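Local coordinates for cytochrome P450 268A2 Cyp268A2 (Mycobacterium marinum, PDB 6BLD), which belongs to the cytochrome P450 family of haem proteins and holds protoporphyrin IX with iron, together with (3E,5E)-6,10-dimethylundeca-3,5,9-trien-2-one, inside a mainly helical fold, at residues 65-68 with 69-73; 149-153 with 154-158; 217-220 with 221-224; 284-287 with 288-292. All coordinates share one frame; numbering follows the deposited sequence.

Interaction 1: residues 65-68 with 69-73; sequences TRRA and DIVAV
D69 reaches back to R66 through two waters at the start of helix 67-75. One water takes the backbone N-H of R66, its oxygen 2.9 Å from R66 N, and gives a hydrogen to D69 OD2 at 2.8 Å. The second water gives a hydrogen to the same carboxylate oxygen, 2.7 Å from D69 OD2, and accepts weakly from R66 NH1. D69 OD2 thus collects two water bonds. With D69 CG beside its own backbone N (chi1 -69°), the carboxylate is turned back toward the helix start, where it meets R66 CB at 3.9 Å. R66 itself runs out in an extended chain, and its NE is taken by the carbonyl of R37. The carbonyls at the helix start are used in turn: R66 O accepts from I70 N at 3.0 Å, R67 O from V71 N, and A68 O from A72 N. The N-H of R67 goes to the carboxylate of D342. The R67 side chain bends at chi2 (-133°), which lays its guanidinium against V71: the methyl CG2 sits over one face, 3.6 Å from R67 NH2 and offset toward the rim. R67 NE is satisfied by the carbonyl of P360. I70 CG1 packs on R66 O at 3.3 Å, and I70 also touches M334 of strand 331-335. This is a helix N-terminus with R66 at the N-cap position and the carboxylate of D69, three residues on, joined to R66 N through a water, at the turn from strand 61-64 into helix B of the P450 fold.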
loop_
_atom_site.group_PDB
_atom_site.type_symbol
_atom_site.label_atom_id
_atom_site.label_comp_id
_atom_site.label_asym_id
_atom_site.label_seq_id
_atom_site.Cartn_x
_atom_site.Cartn_y
_atom_site.Cartn_z
ATOM N N THR A 65 -8.560 -13.296 -8.962
ATOM C CA THR A 65 -8.118 -12.365 -9.989
ATOM C C THR A 65 -9.190 -11.392 -10.463
ATOM O O THR A 65 -8.843 -10.324 -10.974
ATOM C CB THR A 65 -7.590 -13.139 -11.207
ATOM O OG1 THR A 65 -8.597 -14.044 -11.669
ATOM C CG2 THR A 65 -6.337 -13.925 -10.839
ATOM N N ARG A 66 -10.469 -11.727 -10.316
ATOM C CA ARG A 66 -11.544 -10.861 -10.777
ATOM C C ARG A 66 -11.912 -9.842 -9.706
ATOM O O ARG A 66 -11.854 -10.123 -8.506
ATOM C CB ARG A 66 -12.774 -11.685 -11.164
ATOM C CG ARG A 66 -12.648 -12.373 -12.513
ATOM C CD ARG A 66 -13.936 -13.080 -12.902
ATOM N NE ARG A 66 -13.809 -13.772 -14.181
ATOM C CZ ARG A 66 -14.704 -14.632 -14.658
ATOM N NH1 ARG A 66 -15.798 -14.908 -13.962
ATOM N NH2 ARG A 66 -14.506 -15.215 -15.834
ATOM N N ARG A 67 -12.297 -8.645 -10.159
ATOM C CA ARG A 67 -12.603 -7.565 -9.225
ATOM C C ARG A 67 -13.787 -7.915 -8.334
ATOM O O ARG A 67 -13.747 -7.685 -7.120
ATOM C CB ARG A 67 -12.872 -6.269 -9.989
ATOM C CG ARG A 67 -13.139 -5.073 -9.091
ATOM C CD ARG A 67 -14.366 -4.298 -9.544
ATOM N NE ARG A 67 -14.911 -3.474 -8.471
ATOM C CZ ARG A 67 -16.076 -3.698 -7.873
ATOM N NH1 ARG A 67 -16.830 -4.723 -8.245
ATOM N NH2 ARG A 67 -16.489 -2.893 -6.904
ATOM N N ALA A 68 -14.852 -8.473 -8.916
ATOM C CA ALA A 68 -16.031 -8.819 -8.127
ATOM C C ALA A 68 -15.698 -9.840 -7.046
ATOM O O ALA A 68 -16.195 -9.744 -5.918
ATOM C CB ALA A 68 -17.141 -9.342 -9.038
ATOM N N ASP A 69 -14.855 -10.823 -7.368
ATOM C CA ASP A 69 -14.480 -11.821 -6.372
ATOM C C ASP A 69 -13.572 -11.231 -5.301
ATOM O O ASP A 69 -13.638 -11.642 -4.137
ATOM C CB ASP A 69 -13.805 -13.013 -7.050
ATOM C CG ASP A 69 -14.767 -13.826 -7.896
ATOM O OD1 ASP A 69 -15.963 -13.885 -7.544
ATOM O OD2 ASP A 69 -14.327 -14.409 -8.910
ATOM N N ILE A 70 -12.721 -10.271 -5.675
ATOM C CA ILE A 70 -11.883 -9.587 -4.695
ATOM C C ILE A 70 -12.749 -8.817 -3.706
ATOM O O ILE A 70 -12.487 -8.813 -2.496
ATOM C CB ILE A 70 -10.872 -8.671 -5.411
ATOM C CG1 ILE A 70 -9.770 -9.509 -6.062
ATOM C CG2 ILE A 70 -10.289 -7.634 -4.455
ATOM C CD1 ILE A 70 -8.803 -8.705 -6.890
ATOM N N VAL A 71 -13.805 -8.169 -4.202
ATOM C CA VAL A 71 -14.748 -7.487 -3.320
ATOM C C VAL A 71 -15.461 -8.493 -2.424
ATOM O O VAL A 71 -15.675 -8.242 -1.230
ATOM C CB VAL A 71 -15.742 -6.656 -4.154
ATOM C CG1 VAL A 71 -16.918 -6.199 -3.305
ATOM C CG2 VAL A 71 -15.034 -5.461 -4.782
ATOM N N ALA A 72 -15.823 -9.654 -2.977
ATOM C CA ALA A 72 -16.517 -10.670 -2.189
ATOM C C ALA A 72 -15.663 -11.146 -1.019
ATOM O O ALA A 72 -16.156 -11.268 0.108
ATOM C CB ALA A 72 -16.911 -11.848 -3.080
ATOM N N VAL A 73 -14.381 -11.417 -1.266
ATOM C CA VAL A 73 -13.495 -11.856 -0.192
ATOM C C VAL A 73 -13.306 -10.746 0.835
ATOM O O VAL A 73 -13.340 -10.990 2.047
ATOM C CB VAL A 73 -12.149 -12.332 -0.772
ATOM C CG1 VAL A 73 -11.127 -12.552 0.339
ATOM C CG2 VAL A 73 -12.341 -13.604 -1.588
HETATM O O HOH W 1 -11.541 -14.122 -9.135
HETATM O O HOH W 2 -15.844 -15.254 -10.931
#

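Interaction 2: residues 149-153 with 154-158; sequences GGVDF and VEHCA
V154, first of the second segment, has its backbone N 3.2 Å from D152 OD1, a weak bond, and its CB lies against the same oxygen. D152 OD1 also accepts from the backbone N of M415. Next, E155 N bonds to the other carboxylate oxygen, 3.0 Å from D152 OD2, coming from well above the carboxylate plane. D152 CG stands anti to its own N (chi1 174°), which folds both oxygens over these two amides. E155 CB touches D152 OD2 as well, while the E155 carboxylate turns off to a salt bridge with K159; with E155 OE1 4.4 Å from D152 OD2, the two acids may repel each other mildly. D152 is therefore a classic aspartate N-cap, set where strand 151-152, paired with strand 411-418, passes into helix 153-158 of the P450 fold. At H156 the backbone N bonds to D152 O, and the imidazole lies under V151: methyl CG2 sits over the ring centre, 3.5 Å from the H156 centroid, in a CH-pi contact. C157 then meets F153 in two ways. Its CB is over one face of the ring, whereas its sulfur comes in obliquely, C157 SG being 3.5 Å from F153 CE1. From helix 375-392, L389 touches F153 and I385 touches C157. Finally A158 N reaches back five residues to F153 O at 3.0 Å, nearly straight (168°) and in the carbonyl plane, the bond that closes a wider pi-type turn; A158 CB lies 4.3 Å from F153 CE2.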
loop_
_atom_site.group_PDB
_atom_site.type_symbol
_atom_site.label_atom_id
_atom_site.label_comp_id
_atom_site.label_asym_id
_atom_site.label_seq_id
_atom_site.Cartn_x
_atom_site.Cartn_y
_atom_site.Cartn_z
ATOM N N GLY A 149 16.627 19.831 -13.370
ATOM C CA GLY A 149 16.223 18.665 -14.123
ATOM C C GLY A 149 17.248 17.550 -14.063
ATOM O O GLY A 149 18.426 17.753 -13.768
ATOM N N GLY A 150 16.779 16.339 -14.357
ATOM C CA GLY A 150 17.615 15.160 -14.302
ATOM C C GLY A 150 17.755 14.535 -12.933
ATOM O O GLY A 150 18.389 13.478 -12.815
ATOM N N VAL A 151 17.187 15.146 -11.896
ATOM C CA VAL A 151 17.302 14.608 -10.548
ATOM C C VAL A 151 16.271 13.500 -10.341
ATOM O O VAL A 151 15.279 13.388 -11.067
ATOM C CB VAL A 151 17.151 15.724 -9.498
ATOM C CG1 VAL A 151 15.685 15.964 -9.171
ATOM C CG2 VAL A 151 17.945 15.392 -8.244
ATOM N N ASP A 152 16.520 12.664 -9.335
ATOM C CA ASP A 152 15.635 11.543 -9.042
ATOM C C ASP A 152 14.318 12.054 -8.466
ATOM O O ASP A 152 14.302 12.717 -7.424
ATOM C CB ASP A 152 16.308 10.578 -8.070
ATOM C CG ASP A 152 15.379 9.469 -7.610
ATOM O OD1 ASP A 152 14.582 8.977 -8.437
ATOM O OD2 ASP A 152 15.448 9.087 -6.423
ATOM N N PHE A 153 13.215 11.737 -9.147
ATOM C CA PHE A 153 11.904 12.197 -8.700
ATOM C C PHE A 153 11.456 11.491 -7.427
ATOM O O PHE A 153 10.692 12.062 -6.641
ATOM C CB PHE A 153 10.876 11.990 -9.813
ATOM C CG PHE A 153 9.491 12.447 -9.459
ATOM C CD1 PHE A 153 9.182 13.797 -9.414
ATOM C CD2 PHE A 153 8.493 11.526 -9.180
ATOM C CE1 PHE A 153 7.904 14.219 -9.094
ATOM C CE2 PHE A 153 7.215 11.942 -8.859
ATOM C CZ PHE A 153 6.921 13.292 -8.815
ATOM N N VAL A 154 11.917 10.259 -7.204
ATOM C CA VAL A 154 11.478 9.503 -6.035
ATOM C C VAL A 154 12.027 10.126 -4.757
ATOM O O VAL A 154 11.285 10.380 -3.801
ATOM C CB VAL A 154 11.891 8.026 -6.163
ATOM C CG1 VAL A 154 11.551 7.270 -4.886
ATOM C CG2 VAL A 154 11.216 7.387 -7.366
ATOM N N GLU A 155 13.334 10.388 -4.722
ATOM C CA GLU A 155 13.957 10.893 -3.504
ATOM C C GLU A 155 13.650 12.365 -3.261
ATOM O O GLU A 155 13.549 12.787 -2.104
ATOM C CB GLU A 155 15.470 10.678 -3.560
ATOM C CG GLU A 155 16.139 10.602 -2.196
ATOM C CD GLU A 155 15.850 9.297 -1.475
ATOM O OE1 GLU A 155 15.361 8.347 -2.124
ATOM O OE2 GLU A 155 16.115 9.220 -0.257
ATOM N N HIS A 156 13.494 13.155 -4.321
ATOM C CA HIS A 156 13.316 14.593 -4.193
ATOM C C HIS A 156 11.856 15.029 -4.186
ATOM O O HIS A 156 11.587 16.231 -4.101
ATOM C CB HIS A 156 14.061 15.315 -5.321
ATOM C CG HIS A 156 15.546 15.344 -5.139
ATOM N ND1 HIS A 156 16.310 14.199 -5.072
ATOM C CD2 HIS A 156 16.407 16.380 -5.004
ATOM C CE1 HIS A 156 17.578 14.528 -4.905
ATOM N NE2 HIS A 156 17.664 15.845 -4.861
ATOM N N CYS A 157 10.908 14.095 -4.267
ATOM C CA CYS A 157 9.503 14.482 -4.310
ATOM C C CYS A 157 8.573 13.376 -3.826
ATOM O O CYS A 157 7.800 13.580 -2.884
ATOM C CB CYS A 157 9.114 14.900 -5.729
ATOM S SG CYS A 157 7.407 15.473 -5.887
ATOM N N ALA A 158 8.640 12.205 -4.466
ATOM C CA ALA A 158 7.653 11.158 -4.208
ATOM C C ALA A 158 7.665 10.711 -2.751
ATOM O O ALA A 158 6.610 10.422 -2.176
ATOM C CB ALA A 158 7.899 9.967 -5.133
#

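Interaction 3: residues 217-220 with 221-224; sequences ASLA and AERR
R224 doubles back over A220, one helical turn earlier. Its CB lies 3.4 Å from A220 O, and CG is closer still, 3.2 Å from that same carbonyl oxygen, which also accepts the R224 backbone N-H. With chi1 at -74° CG sits beside the backbone N, and the chain runs extended to NE. CD is already moving off, 4.0 Å from A220 O. NE goes outside the pair, weakly, to the carbonyl of V236. A turn at chi4 (103°) then presents one face of the guanidinium to the methyl of A220: CZ is 4.0 Å from A220 CB, and NH1 comes nearest at 3.7 Å. NH2 is 3.9 Å from that CB and has a long, weak ion pair with D247. R223 takes another course, bending to give NH2 to E222 OE2 at 2.8 Å while its NE pairs with D230.

All this lies near the C-terminal end of helix 201-225, helix G of the P450 fold. Helix 231-237 packs on it through F232 against L219 and V236 against A220, and V250 of helix 247-278 touches both A220 and R224.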
loop_
_atom_site.group_PDB
_atom_site.type_symbol
_atom_site.label_atom_id
_atom_site.label_comp_id
_atom_site.label_asym_id
_atom_site.label_seq_id
_atom_site.Cartn_x
_atom_site.Cartn_y
_atom_site.Cartn_z
ATOM N N ALA A 217 9.023 3.697 20.869
ATOM C CA ALA A 217 9.189 3.709 22.319
ATOM C C ALA A 217 9.499 5.111 22.830
ATOM O O ALA A 217 9.010 5.512 23.893
ATOM C CB ALA A 217 10.288 2.732 22.733
ATOM N N SER A 218 10.306 5.872 22.086
ATOM C CA SER A 218 10.638 7.230 22.506
ATOM C C SER A 218 9.428 8.152 22.418
ATOM O O SER A 218 9.203 8.976 23.313
ATOM C CB SER A 218 11.788 7.777 21.659
ATOM O OG SER A 218 13.010 7.141 21.986
ATOM N N LEU A 219 8.639 8.031 21.348
ATOM C CA LEU A 219 7.465 8.886 21.204
ATOM C C LEU A 219 6.365 8.481 22.179
ATOM O O LEU A 219 5.660 9.340 22.718
ATOM C CB LEU A 219 6.957 8.844 19.765
ATOM C CG LEU A 219 6.354 10.155 19.254
ATOM C CD1 LEU A 219 7.457 11.129 18.880
ATOM C CD2 LEU A 219 5.438 9.910 18.068
ATOM N N ALA A 220 6.210 7.180 22.430
ATOM C CA ALA A 220 5.200 6.727 23.382
ATOM C C ALA A 220 5.503 7.243 24.782
ATOM O O ALA A 220 4.609 7.722 25.489
ATOM C CB ALA A 220 5.118 5.202 23.377
ATOM N N ALA A 221 6.766 7.146 25.204
ATOM C CA ALA A 221 7.150 7.672 26.509
ATOM C C ALA A 221 6.999 9.186 26.570
ATOM O O ALA A 221 6.662 9.731 27.627
ATOM C CB ALA A 221 8.585 7.262 26.839
ATOM N N GLU A 222 7.236 9.881 25.454
ATOM C CA GLU A 222 7.076 11.332 25.441
ATOM C C GLU A 222 5.611 11.728 25.563
ATOM O O GLU A 222 5.276 12.675 26.283
ATOM C CB GLU A 222 7.683 11.915 24.166
ATOM C CG GLU A 222 7.382 13.393 23.963
ATOM C CD GLU A 222 7.381 13.799 22.504
ATOM O OE1 GLU A 222 8.477 14.003 21.941
ATOM O OE2 GLU A 222 6.284 13.917 21.918
ATOM N N ARG A 223 4.722 11.006 24.876
ATOM C CA ARG A 223 3.316 11.389 24.842
ATOM C C ARG A 223 2.567 10.931 26.087
ATOM O O ARG A 223 1.527 11.505 26.420
ATOM C CB ARG A 223 2.638 10.849 23.588
ATOM C CG ARG A 223 3.183 11.424 22.303
ATOM C CD ARG A 223 2.884 12.911 22.197
ATOM N NE ARG A 223 2.683 13.350 20.815
ATOM C CZ ARG A 223 3.240 14.432 20.274
ATOM N NH1 ARG A 223 2.987 14.736 19.006
ATOM N NH2 ARG A 223 4.037 15.215 20.988
ATOM N N ARG A 224 3.068 9.915 26.791
ATOM C CA ARG A 224 2.430 9.513 28.041
ATOM C C ARG A 224 2.690 10.520 29.156
ATOM O O ARG A 224 1.870 10.663 30.070
ATOM C CB ARG A 224 2.907 8.117 28.447
ATOM C CG ARG A 224 2.307 6.998 27.605
ATOM C CD ARG A 224 2.552 5.632 28.232
ATOM N NE ARG A 224 2.329 4.555 27.273
ATOM C CZ ARG A 224 3.304 3.893 26.656
ATOM N NH1 ARG A 224 4.571 4.193 26.905
ATOM N NH2 ARG A 224 3.011 2.929 25.793
#

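Interaction 4: residues 284-287 with 288-292; sequences AWLL and ADFDT
A288 N donates to A284 O at 3.0 Å, the last regular turn of helix 280-288, with a weak second share going to W285 O. One residue on, the pattern tightens: D289 N bonds weakly to L286 O at 3.3 Å, three residues back instead of four. The helix is interrupted at D289, whose backbone turns out of helical angles (phi -159°, psi 73°), and a new one, 290-305, begins. D289 is the N-cap of that new helix. Its carboxylate makes no bond to the helix amides; it takes the hydroxyl of T292 instead, T292 OG1 giving its hydrogen to D289 OD1 at 3.0 Å from above the carboxylate plane.

L286 O stays close to the new helix by a CA-H contact, 3.2 Å from F290 CA. Beyond it the side chains of L286 and F290 run side by side in the same direction. L286 CD1 meets F290 CD1 at 3.8 Å, L286 CG is as near to that ring carbon, and L286 CD2 lies 4.2 Å from F290 CE1. A288 CB rests against A284 O.

The two helices, J and K of the P450 fold, are joined further by R293, which gives NH1 to W285 O and makes a cation-pi contact with the W285 ring. W285 also touches T296 of helix 290-305, L286 reaches A297, and the loop at L354 lies against both W285 and L286.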
loop_
_atom_site.group_PDB
_atom_site.type_symbol
_atom_site.label_atom_id
_atom_site.label_comp_id
_atom_site.label_asym_id
_atom_site.label_seq_id
_atom_site.Cartn_x
_atom_site.Cartn_y
_atom_site.Cartn_z
ATOM N N ALA A 284 -3.237 17.193 -20.239
ATOM C CA ALA A 284 -3.854 18.420 -20.733
ATOM C C ALA A 284 -5.331 18.488 -20.369
ATOM O O ALA A 284 -5.857 19.575 -20.108
ATOM C CB ALA A 284 -3.671 18.530 -22.247
ATOM N N TRP A 285 -6.013 17.340 -20.343
ATOM C CA TRP A 285 -7.412 17.320 -19.929
ATOM C C TRP A 285 -7.558 17.719 -18.465
ATOM O O TRP A 285 -8.448 18.502 -18.115
ATOM C CB TRP A 285 -8.006 15.933 -20.174
ATOM C CG TRP A 285 -9.409 15.770 -19.671
ATOM C CD1 TRP A 285 -10.560 16.068 -20.339
ATOM C CD2 TRP A 285 -9.807 15.262 -18.392
ATOM N NE1 TRP A 285 -11.650 15.777 -19.556
ATOM C CE2 TRP A 285 -11.216 15.282 -18.356
ATOM C CE3 TRP A 285 -9.110 14.793 -17.275
ATOM C CZ2 TRP A 285 -11.939 14.853 -17.246
ATOM C CZ3 TRP A 285 -9.831 14.367 -16.174
ATOM C CH2 TRP A 285 -11.230 14.398 -16.169
ATOM N N LEU A 286 -6.690 17.194 -17.598
ATOM C CA LEU A 286 -6.739 17.567 -16.189
ATOM C C LEU A 286 -6.391 19.038 -15.994
ATOM O O LEU A 286 -7.034 19.735 -15.203
ATOM C CB LEU A 286 -5.796 16.676 -15.380
ATOM C CG LEU A 286 -5.607 17.016 -13.901
ATOM C CD1 LEU A 286 -6.944 17.029 -13.175
ATOM C CD2 LEU A 286 -4.646 16.030 -13.249
ATOM N N LEU A 287 -5.382 19.528 -16.718
ATOM C CA LEU A 287 -4.969 20.920 -16.580
ATOM C C LEU A 287 -6.048 21.884 -17.062
ATOM O O LEU A 287 -6.156 23.001 -16.542
ATOM C CB LEU A 287 -3.663 21.149 -17.344
ATOM C CG LEU A 287 -3.150 22.582 -17.491
ATOM C CD1 LEU A 287 -2.817 23.172 -16.130
ATOM C CD2 LEU A 287 -1.939 22.629 -18.414
ATOM N N ALA A 288 -6.863 21.471 -18.037
ATOM C CA ALA A 288 -7.887 22.353 -18.588
ATOM C C ALA A 288 -8.972 22.699 -17.576
ATOM O O ALA A 288 -9.639 23.728 -17.731
ATOM C CB ALA A 288 -8.519 21.715 -19.826
ATOM N N ASP A 289 -9.168 21.868 -16.554
ATOM C CA ASP A 289 -10.170 22.119 -15.525
ATOM C C ASP A 289 -9.820 21.335 -14.267
ATOM O O ASP A 289 -10.478 20.342 -13.942
ATOM C CB ASP A 289 -11.565 21.743 -16.029
ATOM C CG ASP A 289 -12.665 22.507 -15.322
ATOM O OD1 ASP A 289 -12.377 23.141 -14.286
ATOM O OD2 ASP A 289 -13.819 22.473 -15.800
ATOM N N PHE A 290 -8.791 21.789 -13.548
ATOM C CA PHE A 290 -8.190 20.975 -12.494
ATOM C C PHE A 290 -9.151 20.745 -11.334
ATOM O O PHE A 290 -9.366 19.603 -10.912
ATOM C CB PHE A 290 -6.903 21.636 -12.002
ATOM C CG PHE A 290 -6.152 20.825 -10.984
ATOM C CD1 PHE A 290 -5.206 19.895 -11.382
ATOM C CD2 PHE A 290 -6.384 20.999 -9.629
ATOM C CE1 PHE A 290 -4.510 19.152 -10.452
ATOM C CE2 PHE A 290 -5.693 20.255 -8.692
ATOM C CZ PHE A 290 -4.753 19.332 -9.105
ATOM N N ASP A 291 -9.732 21.820 -10.795
ATOM C CA ASP A 291 -10.526 21.693 -9.576
ATOM C C ASP A 291 -11.764 20.831 -9.791
ATOM O O ASP A 291 -12.238 20.181 -8.852
ATOM C CB ASP A 291 -10.915 23.078 -9.060
ATOM C CG ASP A 291 -9.721 23.862 -8.546
ATOM O OD1 ASP A 291 -9.157 23.473 -7.501
ATOM O OD2 ASP A 291 -9.344 24.867 -9.186
ATOM N N THR A 292 -12.291 20.798 -11.013
ATOM C CA THR A 292 -13.449 19.970 -11.320
ATOM C C THR A 292 -13.078 18.534 -11.670
ATOM O O THR A 292 -13.911 17.634 -11.503
ATOM C CB THR A 292 -14.243 20.587 -12.477
ATOM O OG1 THR A 292 -14.336 22.005 -12.291
ATOM C CG2 THR A 292 -15.648 20.004 -12.544
#

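How the interactions relate
The four contacts come in series along the chain and are scattered over the outer parts of the fold, none touching another. Interactions 2 and 4 are the nearest pair, centres about 24 Å apart; interactions 3 and 4 are the most distant, at about 44 Å. Interaction 1 lies across the chain's centre from both 2 and 3, next to the five-stranded mixed sheet. Interactions 2 and 3 are tied through helix 247-278, which packs against both. All four lie at or near a helix end: the starts of 67-75 and 153-158, the last turns of 201-225, and the break between 280-288 and 290-305. Interaction 1 approaches the haem most closely, the I70 side chain being about 8 Å from it.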